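Local coordinates for protein ATP-dependent kinase YFH7 (Saccharomyces cerevisiae, PDB 2GA8) that acts as an ATP-dependent kinase of the P-loop type that could be involved in assembly of the endoplasmic reticulum membrane, at residues 9-14 and 23-28; 269-274 and 290-295; 194-199 and 281-286. All coordinates share one frame; numbering follows the deposited sequence.

Interaction 1 (9-14 and 23-28)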
ATOM      1  N   ASP A   9      18.443  -0.196  -7.924  1.00 17.08           N
ATOM      2  CA  ASP A   9      19.602   0.660  -7.711  1.00 17.96           C
ATOM      3  C   ASP A   9      19.182   2.054  -7.274  1.00 17.03           C
ATOM      4  O   ASP A   9      19.777   2.630  -6.368  1.00 15.33           O
ATOM      5  CB  ASP A   9      20.461   0.756  -8.976  1.00 21.37           C
ATOM      6  CG  ASP A   9      21.184  -0.539  -9.290  1.00 25.40           C
ATOM      7  OD1 ASP A   9      21.463  -1.312  -8.349  1.00 27.24           O
ATOM      8  OD2 ASP A   9      21.488  -0.776 -10.480  1.00 31.08           O
ATOM      9  N   ASP A  10      18.149   2.598  -7.913  1.00 16.40           N
ATOM     10  CA  ASP A  10      17.694   3.928  -7.554  1.00 17.04           C
ATOM     11  C   ASP A  10      17.113   3.944  -6.146  1.00 14.86           C
ATOM     12  O   ASP A  10      17.296   4.909  -5.414  1.00 14.06           O
ATOM     13  CB  ASP A  10      16.668   4.444  -8.571  1.00 21.68           C
ATOM     14  CG  ASP A  10      17.280   4.675  -9.947  1.00 25.67           C
ATOM     15  OD1 ASP A  10      18.444   5.127 -10.013  1.00 31.47           O
ATOM     16  OD2 ASP A  10      16.600   4.414 -10.957  1.00 30.34           O
ATOM     17  N   VAL A  11      16.427   2.870  -5.764  1.00 14.73           N
ATOM     18  CA  VAL A  11      15.856   2.787  -4.418  1.00 14.53           C
ATOM     19  C   VAL A  11      16.988   2.762  -3.388  1.00 14.63           C
ATOM     20  O   VAL A  11      16.948   3.477  -2.389  1.00 13.40           O
ATOM     21  CB  VAL A  11      14.993   1.520  -4.254  1.00 16.07           C
ATOM     22  CG1 VAL A  11      14.578   1.352  -2.795  1.00 16.83           C
ATOM     23  CG2 VAL A  11      13.763   1.620  -5.135  1.00 19.93           C
ATOM     24  N   LEU A  12      18.011   1.949  -3.642  1.00 14.70           N
ATOM     25  CA  LEU A  12      19.136   1.864  -2.719  1.00 14.90           C
ATOM     26  C   LEU A  12      19.903   3.180  -2.655  1.00 15.60           C
ATOM     27  O   LEU A  12      20.467   3.529  -1.620  1.00 14.97           O
ATOM     28  CB  LEU A  12      20.083   0.728  -3.124  1.00 15.87           C
ATOM     29  CG  LEU A  12      19.484  -0.678  -3.034  1.00 18.89           C
ATOM     30  CD1 LEU A  12      20.530  -1.712  -3.425  1.00 21.72           C
ATOM     31  CD2 LEU A  12      18.997  -0.932  -1.618  1.00 19.31           C
ATOM     32  N   GLN A  13      19.926   3.914  -3.761  1.00 15.35           N
ATOM     33  CA  GLN A  13      20.636   5.184  -3.771  1.00 18.15           C
ATOM     34  C   GLN A  13      19.942   6.191  -2.865  1.00 16.70           C
ATOM     35  O   GLN A  13      20.594   6.931  -2.129  1.00 17.41           O
ATOM     36  CB  GLN A  13      20.725   5.736  -5.191  1.00 19.35           C
ATOM     37  CG  GLN A  13      21.430   7.072  -5.275  1.00 27.75           C
ATOM     38  CD  GLN A  13      21.775   7.443  -6.698  1.00 32.54           C
ATOM     39  OE1 GLN A  13      20.891   7.589  -7.546  1.00 36.39           O
ATOM     40  NE2 GLN A  13      23.066   7.590  -6.975  1.00 33.42           N
ATOM     41  N   LEU A  14      18.616   6.217  -2.920  1.00 17.09           N
ATOM     42  CA  LEU A  14      17.859   7.145  -2.087  1.00 17.70           C
ATOM     43  C   LEU A  14      17.961   6.740  -0.623  1.00 14.69           C
ATOM     44  O   LEU A  14      18.152   7.586   0.247  1.00 16.53           O
ATOM     45  CB  LEU A  14      16.392   7.196  -2.514  1.00 17.95           C
ATOM     46  CG  LEU A  14      15.531   8.182  -1.706  1.00 18.88           C
ATOM     47  CD1 LEU A  14      16.175   9.563  -1.723  1.00 21.37           C
ATOM     48  CD2 LEU A  14      14.136   8.249  -2.288  1.00 19.77           C
ATOM     49  N   TYR A  23      14.171   6.629   8.542  1.00 13.22           N
ATOM     50  CA  TYR A  23      14.300   5.233   8.931  1.00 13.57           C
ATOM     51  C   TYR A  23      13.981   4.323   7.751  1.00 13.19           C
ATOM     52  O   TYR A  23      14.553   3.240   7.604  1.00 14.08           O
ATOM     53  CB  TYR A  23      13.351   4.900  10.076  1.00 11.46           C
ATOM     54  CG  TYR A  23      13.616   3.527  10.643  1.00 12.19           C
ATOM     55  CD1 TYR A  23      14.758   3.284  11.402  1.00 11.38           C
ATOM     56  CD2 TYR A  23      12.752   2.462  10.387  1.00 10.59           C
ATOM     57  CE1 TYR A  23      15.034   2.023  11.891  1.00 11.53           C
ATOM     58  CE2 TYR A  23      13.021   1.187  10.875  1.00 11.94           C
ATOM     59  CZ  TYR A  23      14.167   0.979  11.627  1.00 11.66           C
ATOM     60  OH  TYR A  23      14.439  -0.271  12.117  1.00 11.65           O
ATOM     61  N   ARG A  24      13.044   4.755   6.917  1.00 14.58           N
ATOM     62  CA  ARG A  24      12.676   3.967   5.756  1.00 15.37           C
ATOM     63  C   ARG A  24      12.340   4.847   4.566  1.00 16.02           C
ATOM     64  O   ARG A  24      11.990   6.018   4.718  1.00 16.18           O
ATOM     65  CB  ARG A  24      11.502   3.030   6.096  1.00 17.91           C
ATOM     66  CG  ARG A  24      10.438   3.642   6.988  1.00 18.01           C
ATOM     67  CD  ARG A  24       9.263   2.701   7.245  1.00 19.42           C
ATOM     68  NE  ARG A  24       9.653   1.437   7.865  1.00 17.39           N
ATOM     69  CZ  ARG A  24       8.975   0.833   8.838  1.00 13.76           C
ATOM     70  NH1 ARG A  24       7.867   1.374   9.322  1.00 15.50           N
ATOM     71  NH2 ARG A  24       9.391  -0.332   9.311  1.00 14.18           N
ATOM     72  N   VAL A  25      12.489   4.292   3.371  1.00 14.37           N
ATOM     73  CA  VAL A  25      12.174   5.042   2.169  1.00 14.56           C
ATOM     74  C   VAL A  25      10.941   4.404   1.557  1.00 13.28           C
ATOM     75  O   VAL A  25      10.716   3.205   1.702  1.00 12.51           O
ATOM     76  CB  VAL A  25      13.339   5.015   1.166  1.00 17.57           C
ATOM     77  CG1 VAL A  25      14.572   5.659   1.797  1.00 20.52           C
ATOM     78  CG2 VAL A  25      13.632   3.596   0.745  1.00 19.51           C
ATOM     79  N   CYS A  26      10.129   5.214   0.896  1.00 11.26           N
ATOM     80  CA  CYS A  26       8.912   4.706   0.286  1.00 12.74           C
ATOM     81  C   CYS A  26       8.967   4.821  -1.220  1.00 11.46           C
ATOM     82  O   CYS A  26       9.602   5.718  -1.768  1.00 11.51           O
ATOM     83  CB  CYS A  26       7.691   5.475   0.797  1.00 13.58           C
ATOM     84  SG  CYS A  26       7.301   5.191   2.548  1.00 16.65           S
ATOM     85  N   VAL A  27       8.293   3.892  -1.882  1.00 12.07           N
ATOM     86  CA  VAL A  27       8.222   3.897  -3.329  1.00 13.05           C
ATOM     87  C   VAL A  27       6.757   3.783  -3.699  1.00 12.65           C
ATOM     88  O   VAL A  27       6.046   2.925  -3.178  1.00 11.70           O
ATOM     89  CB  VAL A  27       8.968   2.705  -3.950  1.00 14.02           C
ATOM     90  CG1 VAL A  27       8.822   2.742  -5.475  1.00 15.60           C
ATOM     91  CG2 VAL A  27      10.439   2.736  -3.548  1.00 15.89           C
ATOM     92  N   ILE A  28       6.305   4.684  -4.561  1.00 12.26           N
ATOM     93  CA  ILE A  28       4.933   4.657  -5.048  1.00 12.66           C
ATOM     94  C   ILE A  28       4.999   4.151  -6.481  1.00 12.84           C
ATOM     95  O   ILE A  28       5.795   4.643  -7.283  1.00 12.66           O
ATOM     96  CB  ILE A  28       4.280   6.062  -5.060  1.00 13.31           C
ATOM     97  CG1 ILE A  28       3.828   6.444  -3.645  1.00 14.33           C
ATOM     98  CG2 ILE A  28       3.072   6.067  -6.020  1.00 13.38           C
ATOM     99  CD1 ILE A  28       3.276   7.865  -3.538  1.00 14.60           C
TER
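V11 on helix 4-17 and V27 on strand 25-30 meet most closely through V11 CG2 and V27 CG2, 3.8 Å apart, and their side chains cross at about a right angle. From CB of V11 the two branches part company. CG1, turned anti to the backbone N (chi1 172°), lies beside its own carbonyl carbon and faces V25, with V11 CG1 and V25 CG2 4.3 Å apart. CG2, on the side of the backbone N, is the methyl that comes closest to V27. One valine thus spans two strand residues on the same face of the strand, while C26 between them points away from the helix. Here helix 4-17 covers one face of the central parallel sheet of a P-loop fold: strand 25-30 is its middle strand and runs on into G31-T39, the P-loop and the first residues of the helix after it, which by similarity bind ATP. The axes of the two short segments come within 9.2 Å, at 146°. One turn later, L14 CG lies 4.4 Å from V25 CG1, looser than the meeting of V11 with V27. V11 and V25 also touch I262 of strand 262-267, whereas L14 leans on L291 of strand 290-296.

Interaction 2 (269-274 and 290-295); sequences YLLYDQ and LLVYKI
V292 takes the main weight of this contact, its CG1 receiving the forked end of L271 from the loop that follows strand 262-267. Strand 290-296 begins here with L290 and L291, which turn to different layers: L290 touches I28, and L291 packs on V11 and L14 of the covering helix. At V292 the side chain points toward the loop. Its CG1 stands anti to the backbone N (chi1 -177°) and meets both branches of the leucine, L271 CD1 at 3.6 Å and, a little farther off, L271 CD2 at 3.9 Å from V292 CG1. The two side chains meet tip to tip, and no hydrogen bond joins the segments. L271 is carried by a type I beta turn from Y269 to Y272, closed by Y272 N to Y269 O at 3.2 Å. Y293 points the other way, onto D10 and L7. K294 again starts toward the loop, its CB 4.5 Å from L271 CD1, but its chain then leads away: NZ forms a salt bridge with D338 and donates to I295 O at 3.0 Å, from above the carbonyl plane. I295 touches I350. Strand 262-267, helix 275-285 and strand 290-296 form a beta-alpha-beta crossover, in which loop 269-274 leads into the helix. Strand 290-296 lies between strands 25-30 and 347-351, with helix 4-17 on the face of L291 and Y293, and the loop on the face of V292.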
ATOM      1  N   TYR A 269      -4.776   4.245  -7.361  1.00 11.36           N
ATOM      2  CA  TYR A 269      -5.006   5.630  -6.977  1.00  9.80           C
ATOM      3  C   TYR A 269      -4.027   6.367  -6.079  1.00 10.87           C
ATOM      4  O   TYR A 269      -4.383   7.390  -5.480  1.00 10.13           O
ATOM      5  CB  TYR A 269      -6.420   5.694  -6.387  1.00 11.20           C
ATOM      6  CG  TYR A 269      -7.440   5.042  -7.307  1.00 12.28           C
ATOM      7  CD1 TYR A 269      -7.577   5.471  -8.627  1.00 13.22           C
ATOM      8  CD2 TYR A 269      -8.227   3.975  -6.876  1.00 12.06           C
ATOM      9  CE1 TYR A 269      -8.468   4.854  -9.500  1.00 13.91           C
ATOM     10  CE2 TYR A 269      -9.133   3.346  -7.750  1.00 14.37           C
ATOM     11  CZ  TYR A 269      -9.239   3.797  -9.060  1.00 13.65           C
ATOM     12  OH  TYR A 269     -10.107   3.191  -9.941  1.00 15.18           O
ATOM     13  N   LEU A 270      -2.788   5.895  -6.011  1.00 10.21           N
ATOM     14  CA  LEU A 270      -1.804   6.541  -5.154  1.00 10.36           C
ATOM     15  C   LEU A 270      -1.416   7.941  -5.609  1.00 11.47           C
ATOM     16  O   LEU A 270      -0.802   8.683  -4.846  1.00 11.91           O
ATOM     17  CB  LEU A 270      -0.548   5.675  -5.041  1.00 10.16           C
ATOM     18  CG  LEU A 270      -0.843   4.229  -4.633  1.00 13.86           C
ATOM     19  CD1 LEU A 270       0.462   3.461  -4.473  1.00 13.97           C
ATOM     20  CD2 LEU A 270      -1.640   4.220  -3.340  1.00 15.76           C
ATOM     21  N   LEU A 271      -1.774   8.297  -6.844  1.00 11.69           N
ATOM     22  CA  LEU A 271      -1.468   9.617  -7.398  1.00 10.79           C
ATOM     23  C   LEU A 271      -2.739  10.254  -7.964  1.00 12.75           C
ATOM     24  O   LEU A 271      -2.685  11.047  -8.906  1.00 13.04           O
ATOM     25  CB  LEU A 271      -0.418   9.492  -8.511  1.00 10.77           C
ATOM     26  CG  LEU A 271       0.983   9.041  -8.080  1.00 10.22           C
ATOM     27  CD1 LEU A 271       1.834   8.782  -9.312  1.00 13.09           C
ATOM     28  CD2 LEU A 271       1.619  10.112  -7.185  1.00 12.24           C
ATOM     29  N   TYR A 272      -3.871   9.912  -7.358  1.00 12.42           N
ATOM     30  CA  TYR A 272      -5.189  10.393  -7.780  1.00 13.61           C
ATOM     31  C   TYR A 272      -5.499  11.714  -7.069  1.00 15.07           C
ATOM     32  O   TYR A 272      -5.426  11.788  -5.845  1.00 15.34           O
ATOM     33  CB  TYR A 272      -6.222   9.321  -7.430  1.00 12.79           C
ATOM     34  CG  TYR A 272      -7.500   9.390  -8.216  1.00 14.67           C
ATOM     35  CD1 TYR A 272      -7.551   8.951  -9.542  1.00 12.25           C
ATOM     36  CD2 TYR A 272      -8.669   9.872  -7.633  1.00 14.87           C
ATOM     37  CE1 TYR A 272      -8.745   8.985 -10.262  1.00 13.61           C
ATOM     38  CE2 TYR A 272      -9.861   9.913  -8.344  1.00 14.98           C
ATOM     39  CZ  TYR A 272      -9.892   9.465  -9.657  1.00 13.98           C
ATOM     40  OH  TYR A 272     -11.074   9.488 -10.355  1.00 15.92           O
ATOM     41  N   ASP A 273      -5.857  12.745  -7.837  1.00 15.86           N
ATOM     42  CA  ASP A 273      -6.103  14.083  -7.283  1.00 16.75           C
ATOM     43  C   ASP A 273      -7.416  14.372  -6.559  1.00 16.98           C
ATOM     44  O   ASP A 273      -7.828  15.533  -6.463  1.00 16.21           O
ATOM     45  CB  ASP A 273      -5.909  15.147  -8.378  1.00 17.66           C
ATOM     46  CG  ASP A 273      -6.966  15.074  -9.479  1.00 18.75           C
ATOM     47  OD1 ASP A 273      -8.024  14.448  -9.271  1.00 16.99           O
ATOM     48  OD2 ASP A 273      -6.744  15.664 -10.560  1.00 20.30           O
ATOM     49  N   GLN A 274      -8.062  13.345  -6.023  1.00 14.74           N
ATOM     50  CA  GLN A 274      -9.320  13.556  -5.326  1.00 15.02           C
ATOM     51  C   GLN A 274      -9.319  13.024  -3.905  1.00 14.40           C
ATOM     52  O   GLN A 274      -8.555  12.116  -3.565  1.00 13.52           O
ATOM     53  CB  GLN A 274     -10.467  12.909  -6.103  1.00 17.47           C
ATOM     54  CG  GLN A 274     -10.675  13.493  -7.484  1.00 17.25           C
ATOM     55  CD  GLN A 274     -11.050  14.957  -7.441  1.00 16.48           C
ATOM     56  OE1 GLN A 274     -11.991  15.346  -6.749  1.00 18.83           O
ATOM     57  NE2 GLN A 274     -10.316  15.781  -8.189  1.00 17.53           N
ATOM     58  N   LEU A 290      10.984   9.612  -0.834  1.00 11.66           N
ATOM     59  CA  LEU A 290      10.001   8.992  -1.712  1.00 10.93           C
ATOM     60  C   LEU A 290      10.425   8.953  -3.177  1.00 12.57           C
ATOM     61  O   LEU A 290      10.940   9.933  -3.710  1.00 11.04           O
ATOM     62  CB  LEU A 290       8.675   9.754  -1.622  1.00 10.71           C
ATOM     63  CG  LEU A 290       7.584   9.322  -2.608  1.00 11.71           C
ATOM     64  CD1 LEU A 290       7.034   7.968  -2.183  1.00 11.11           C
ATOM     65  CD2 LEU A 290       6.470  10.359  -2.647  1.00 14.66           C
ATOM     66  N   LEU A 291      10.206   7.808  -3.816  1.00 11.61           N
ATOM     67  CA  LEU A 291      10.468   7.648  -5.241  1.00 13.05           C
ATOM     68  C   LEU A 291       9.078   7.365  -5.800  1.00 12.28           C
ATOM     69  O   LEU A 291       8.312   6.613  -5.196  1.00 13.30           O
ATOM     70  CB  LEU A 291      11.408   6.472  -5.516  1.00 15.83           C
ATOM     71  CG  LEU A 291      12.888   6.820  -5.315  1.00 17.35           C
ATOM     72  CD1 LEU A 291      13.751   5.609  -5.625  1.00 18.75           C
ATOM     73  CD2 LEU A 291      13.259   7.992  -6.221  1.00 17.73           C
ATOM     74  N   VAL A 292       8.747   7.988  -6.926  1.00 10.93           N
ATOM     75  CA  VAL A 292       7.436   7.829  -7.545  1.00 11.08           C
ATOM     76  C   VAL A 292       7.527   7.371  -8.998  1.00 12.31           C
ATOM     77  O   VAL A 292       8.214   7.992  -9.807  1.00 12.35           O
ATOM     78  CB  VAL A 292       6.655   9.160  -7.501  1.00 10.87           C
ATOM     79  CG1 VAL A 292       5.260   8.976  -8.093  1.00 12.29           C
ATOM     80  CG2 VAL A 292       6.567   9.660  -6.058  1.00 13.29           C
ATOM     81  N   TYR A 293       6.826   6.283  -9.314  1.00 13.13           N
ATOM     82  CA  TYR A 293       6.807   5.726 -10.665  1.00 13.81           C
ATOM     83  C   TYR A 293       5.380   5.554 -11.150  1.00 15.86           C
ATOM     84  O   TYR A 293       4.493   5.140 -10.398  1.00 14.13           O
ATOM     85  CB  TYR A 293       7.498   4.365 -10.696  1.00 13.38           C
ATOM     86  CG  TYR A 293       8.949   4.421 -10.290  1.00 15.65           C
ATOM     87  CD1 TYR A 293       9.913   4.954 -11.147  1.00 14.41           C
ATOM     88  CD2 TYR A 293       9.353   3.983  -9.032  1.00 14.75           C
ATOM     89  CE1 TYR A 293      11.247   5.051 -10.756  1.00 16.07           C
ATOM     90  CE2 TYR A 293      10.682   4.078  -8.628  1.00 17.60           C
ATOM     91  CZ  TYR A 293      11.622   4.612  -9.492  1.00 17.98           C
ATOM     92  OH  TYR A 293      12.934   4.714  -9.085  1.00 18.03           O
ATOM     93  N   LYS A 294       5.160   5.879 -12.415  1.00 15.15           N
ATOM     94  CA  LYS A 294       3.839   5.738 -13.001  1.00 15.99           C
ATOM     95  C   LYS A 294       4.054   4.986 -14.305  1.00 17.77           C
ATOM     96  O   LYS A 294       4.862   5.390 -15.138  1.00 18.14           O
ATOM     97  CB  LYS A 294       3.225   7.122 -13.246  1.00 18.45           C
ATOM     98  CG  LYS A 294       1.727   7.112 -13.503  1.00 22.10           C
ATOM     99  CD  LYS A 294       1.412   6.683 -14.911  1.00 24.21           C
ATOM    100  CE  LYS A 294      -0.089   6.668 -15.151  1.00 24.35           C
ATOM    101  NZ  LYS A 294      -0.391   6.277 -16.546  1.00 28.03           N
ATOM    102  N   ILE A 295       3.341   3.879 -14.465  1.00 17.81           N
ATOM    103  CA  ILE A 295       3.473   3.057 -15.658  1.00 18.85           C
ATOM    104  C   ILE A 295       2.645   3.586 -16.821  1.00 19.47           C
ATOM    105  O   ILE A 295       1.464   3.875 -16.668  1.00 18.89           O
ATOM    106  CB  ILE A 295       3.034   1.598 -15.378  1.00 18.19           C
ATOM    107  CG1 ILE A 295       3.857   1.016 -14.226  1.00 18.01           C
ATOM    108  CG2 ILE A 295       3.199   0.745 -16.640  1.00 18.28           C
ATOM    109  CD1 ILE A 295       3.380  -0.363 -13.774  1.00 18.60           C
TER

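Interaction 3 (194-199 and 281-286); sequences NFLQLC and YKTLAD
A285 CB sits over the centre of one face of the Y281 ring, 3.7 Å above its plane, a contact within the helix itself. The ring of F195, in the other helix, meets F164 edge-to-face. The carboxylate of D286 takes K282 NZ on the syn lone pair of OD2, a 3.0 Å salt bridge one turn apart. Across the helices, C199 lies in the notch between two neighbours: its CB is 3.9 Å from L284 CD2 and 4.0 Å from T283 CG2. No hydrogen bond links the helices; methyls meet a carbonyl, a hydroxyl and one another. The T283 methyl, anti to the backbone N, also comes to 3.6 Å from C199 O. The first torsion of T283 (chi1 -65°) sets OG1 beside the backbone N, where it is hydrogen-bonded to K279 O of the preceding turn. L196 crosses T283 at about a right angle, bringing its CD1 to 3.7 Å from T283 OG1. The axes of the two short segments come within 9.8 Å and run nearly parallel, at 13°. L284 also touches L290 of the sheet. Such side-by-side helices on one face of a parallel sheet are characteristic of the alpha/beta architecture of P-loop kinases.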
ATOM      1  N   ASN A 194      -8.496   4.866   5.628  1.00 13.04           N
ATOM      2  CA  ASN A 194      -7.517   4.039   6.317  1.00 11.46           C
ATOM      3  C   ASN A 194      -6.216   3.872   5.541  1.00 11.61           C
ATOM      4  O   ASN A 194      -5.164   3.660   6.142  1.00 12.18           O
ATOM      5  CB  ASN A 194      -8.111   2.668   6.675  1.00 11.57           C
ATOM      6  CG  ASN A 194      -7.771   2.241   8.094  1.00 13.52           C
ATOM      7  OD1 ASN A 194      -7.690   1.050   8.402  1.00 13.22           O
ATOM      8  ND2 ASN A 194      -7.576   3.217   8.968  1.00  9.10           N
ATOM      9  N   PHE A 195      -6.267   3.958   4.214  1.00  9.86           N
ATOM     10  CA  PHE A 195      -5.031   3.839   3.455  1.00 10.35           C
ATOM     11  C   PHE A 195      -4.198   5.086   3.748  1.00 10.86           C
ATOM     12  O   PHE A 195      -2.986   5.017   3.942  1.00  9.76           O
ATOM     13  CB  PHE A 195      -5.292   3.742   1.956  1.00 11.35           C
ATOM     14  CG  PHE A 195      -4.064   3.390   1.174  1.00 13.43           C
ATOM     15  CD1 PHE A 195      -3.668   2.063   1.047  1.00 14.03           C
ATOM     16  CD2 PHE A 195      -3.243   4.384   0.655  1.00 15.50           C
ATOM     17  CE1 PHE A 195      -2.469   1.730   0.418  1.00 14.62           C
ATOM     18  CE2 PHE A 195      -2.040   4.061   0.027  1.00 15.43           C
ATOM     19  CZ  PHE A 195      -1.654   2.736  -0.089  1.00 15.11           C
ATOM     20  N   LEU A 196      -4.857   6.239   3.770  1.00 12.91           N
ATOM     21  CA  LEU A 196      -4.162   7.478   4.077  1.00 11.57           C
ATOM     22  C   LEU A 196      -3.580   7.352   5.484  1.00 12.09           C
ATOM     23  O   LEU A 196      -2.463   7.797   5.746  1.00 12.59           O
ATOM     24  CB  LEU A 196      -5.128   8.666   4.015  1.00 14.06           C
ATOM     25  CG  LEU A 196      -4.549  10.018   4.448  1.00 15.12           C
ATOM     26  CD1 LEU A 196      -3.339  10.357   3.580  1.00 15.65           C
ATOM     27  CD2 LEU A 196      -5.626  11.102   4.321  1.00 17.98           C
ATOM     28  N   GLN A 197      -4.328   6.726   6.392  1.00 11.79           N
ATOM     29  CA  GLN A 197      -3.849   6.561   7.754  1.00 13.29           C
ATOM     30  C   GLN A 197      -2.602   5.681   7.772  1.00 12.11           C
ATOM     31  O   GLN A 197      -1.687   5.916   8.554  1.00 12.49           O
ATOM     32  CB  GLN A 197      -4.939   5.959   8.646  1.00 13.07           C
ATOM     33  CG  GLN A 197      -4.629   6.036  10.138  1.00 15.16           C
ATOM     34  CD  GLN A 197      -4.336   7.456  10.611  1.00 16.12           C
ATOM     35  OE1 GLN A 197      -5.011   8.405  10.219  1.00 19.10           O
ATOM     36  NE2 GLN A 197      -3.333   7.600  11.469  1.00 18.13           N
ATOM     37  N   LEU A 198      -2.558   4.662   6.917  1.00 11.93           N
ATOM     38  CA  LEU A 198      -1.366   3.818   6.862  1.00 11.92           C
ATOM     39  C   LEU A 198      -0.198   4.690   6.407  1.00 11.59           C
ATOM     40  O   LEU A 198       0.913   4.568   6.919  1.00 12.36           O
ATOM     41  CB  LEU A 198      -1.556   2.654   5.879  1.00 11.75           C
ATOM     42  CG  LEU A 198      -0.307   1.806   5.596  1.00 11.19           C
ATOM     43  CD1 LEU A 198       0.189   1.164   6.884  1.00 13.00           C
ATOM     44  CD2 LEU A 198      -0.638   0.730   4.555  1.00 13.99           C
ATOM     45  N   CYS A 199      -0.448   5.576   5.447  1.00 11.14           N
ATOM     46  CA  CYS A 199       0.615   6.452   4.959  1.00 11.00           C
ATOM     47  C   CYS A 199       1.116   7.399   6.045  1.00 10.40           C
ATOM     48  O   CYS A 199       2.305   7.682   6.104  1.00 10.79           O
ATOM     49  CB  CYS A 199       0.154   7.241   3.736  1.00 11.12           C
ATOM     50  SG  CYS A 199      -0.124   6.188   2.301  1.00 12.36           S
ATOM     51  N   TYR A 281       0.373  11.403  -1.800  1.00 19.28           N
ATOM     52  CA  TYR A 281       1.669  11.870  -2.280  1.00 21.39           C
ATOM     53  C   TYR A 281       2.335  12.784  -1.264  1.00 21.14           C
ATOM     54  O   TYR A 281       3.450  12.521  -0.823  1.00 19.73           O
ATOM     55  CB  TYR A 281       1.526  12.621  -3.612  1.00 17.94           C
ATOM     56  CG  TYR A 281       2.800  13.304  -4.072  1.00 18.28           C
ATOM     57  CD1 TYR A 281       3.858  12.569  -4.604  1.00 17.76           C
ATOM     58  CD2 TYR A 281       2.957  14.683  -3.948  1.00 18.59           C
ATOM     59  CE1 TYR A 281       5.049  13.193  -5.000  1.00 20.03           C
ATOM     60  CE2 TYR A 281       4.146  15.317  -4.339  1.00 20.43           C
ATOM     61  CZ  TYR A 281       5.184  14.564  -4.863  1.00 20.11           C
ATOM     62  OH  TYR A 281       6.357  15.181  -5.244  1.00 22.56           O
ATOM     63  N   LYS A 282       1.653  13.864  -0.897  1.00 20.70           N
ATOM     64  CA  LYS A 282       2.220  14.801   0.058  1.00 20.46           C
ATOM     65  C   LYS A 282       2.603  14.129   1.372  1.00 17.91           C
ATOM     66  O   LYS A 282       3.671  14.401   1.909  1.00 18.63           O
ATOM     67  CB  LYS A 282       1.250  15.955   0.332  1.00 22.28           C
ATOM     68  CG  LYS A 282       1.809  16.983   1.299  1.00 24.27           C
ATOM     69  CD  LYS A 282       0.906  18.197   1.424  1.00 26.46           C
ATOM     70  CE  LYS A 282       1.449  19.165   2.465  1.00 25.57           C
ATOM     71  NZ  LYS A 282       2.838  19.590   2.148  1.00 26.86           N
ATOM     72  N   THR A 283       1.742  13.254   1.887  1.00 16.87           N
ATOM     73  CA  THR A 283       2.043  12.581   3.146  1.00 15.62           C
ATOM     74  C   THR A 283       3.351  11.798   3.045  1.00 15.17           C
ATOM     75  O   THR A 283       4.177  11.850   3.951  1.00 14.37           O
ATOM     76  CB  THR A 283       0.894  11.642   3.585  1.00 16.10           C
ATOM     77  OG1 THR A 283      -0.280  12.420   3.873  1.00 15.86           O
ATOM     78  CG2 THR A 283       1.282  10.878   4.840  1.00 12.91           C
ATOM     79  N   LEU A 284       3.557  11.093   1.935  1.00 15.14           N
ATOM     80  CA  LEU A 284       4.794  10.332   1.767  1.00 15.14           C
ATOM     81  C   LEU A 284       5.937  11.194   1.227  1.00 14.53           C
ATOM     82  O   LEU A 284       7.094  11.013   1.604  1.00 14.86           O
ATOM     83  CB  LEU A 284       4.559   9.130   0.840  1.00 15.48           C
ATOM     84  CG  LEU A 284       3.537   8.093   1.328  1.00 18.92           C
ATOM     85  CD1 LEU A 284       3.458   6.946   0.333  1.00 17.21           C
ATOM     86  CD2 LEU A 284       3.938   7.566   2.697  1.00 17.48           C
ATOM     87  N   ALA A 285       5.613  12.140   0.350  1.00 14.99           N
ATOM     88  CA  ALA A 285       6.632  13.012  -0.229  1.00 15.08           C
ATOM     89  C   ALA A 285       7.283  13.882   0.842  1.00 15.46           C
ATOM     90  O   ALA A 285       8.483  14.151   0.788  1.00 16.00           O
ATOM     91  CB  ALA A 285       6.015  13.891  -1.314  1.00 16.92           C
ATOM     92  N   ASP A 286       6.488  14.315   1.814  1.00 15.73           N
ATOM     93  CA  ASP A 286       7.003  15.162   2.881  1.00 18.28           C
ATOM     94  C   ASP A 286       8.047  14.494   3.774  1.00 17.27           C
ATOM     95  O   ASP A 286       8.674  15.160   4.593  1.00 18.59           O
ATOM     96  CB  ASP A 286       5.852  15.710   3.733  1.00 19.14           C
ATOM     97  CG  ASP A 286       5.124  16.861   3.055  1.00 23.23           C
ATOM     98  OD1 ASP A 286       5.611  17.349   2.013  1.00 25.71           O
ATOM     99  OD2 ASP A 286       4.071  17.287   3.567  1.00 24.31           O
TER

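Overall arrangement
All three contacts are built on or against the central parallel sheet, interaction 1 on one face, and loop 269-274 and interaction 3 on the other. Interactions 1 and 2 share it through neighbouring strands: I28 N and L291 O, 2.9 Å apart, and I28 O and Y293 N, 2.8 Å apart, are probable hydrogen bonds. From interaction 3, L284 CD1 comes within 4.0 Å of I28 CD1, and F195 CE2 packs 3.4 Å from L270 CD2. Interaction 2 is nearest the probable ATP site, the side chain of K294 about 5 Å from G31, a residue that by similarity binds ATP; the side chains of V27 and K37 are about 10 Å apart, and interaction 3 lies away from that site.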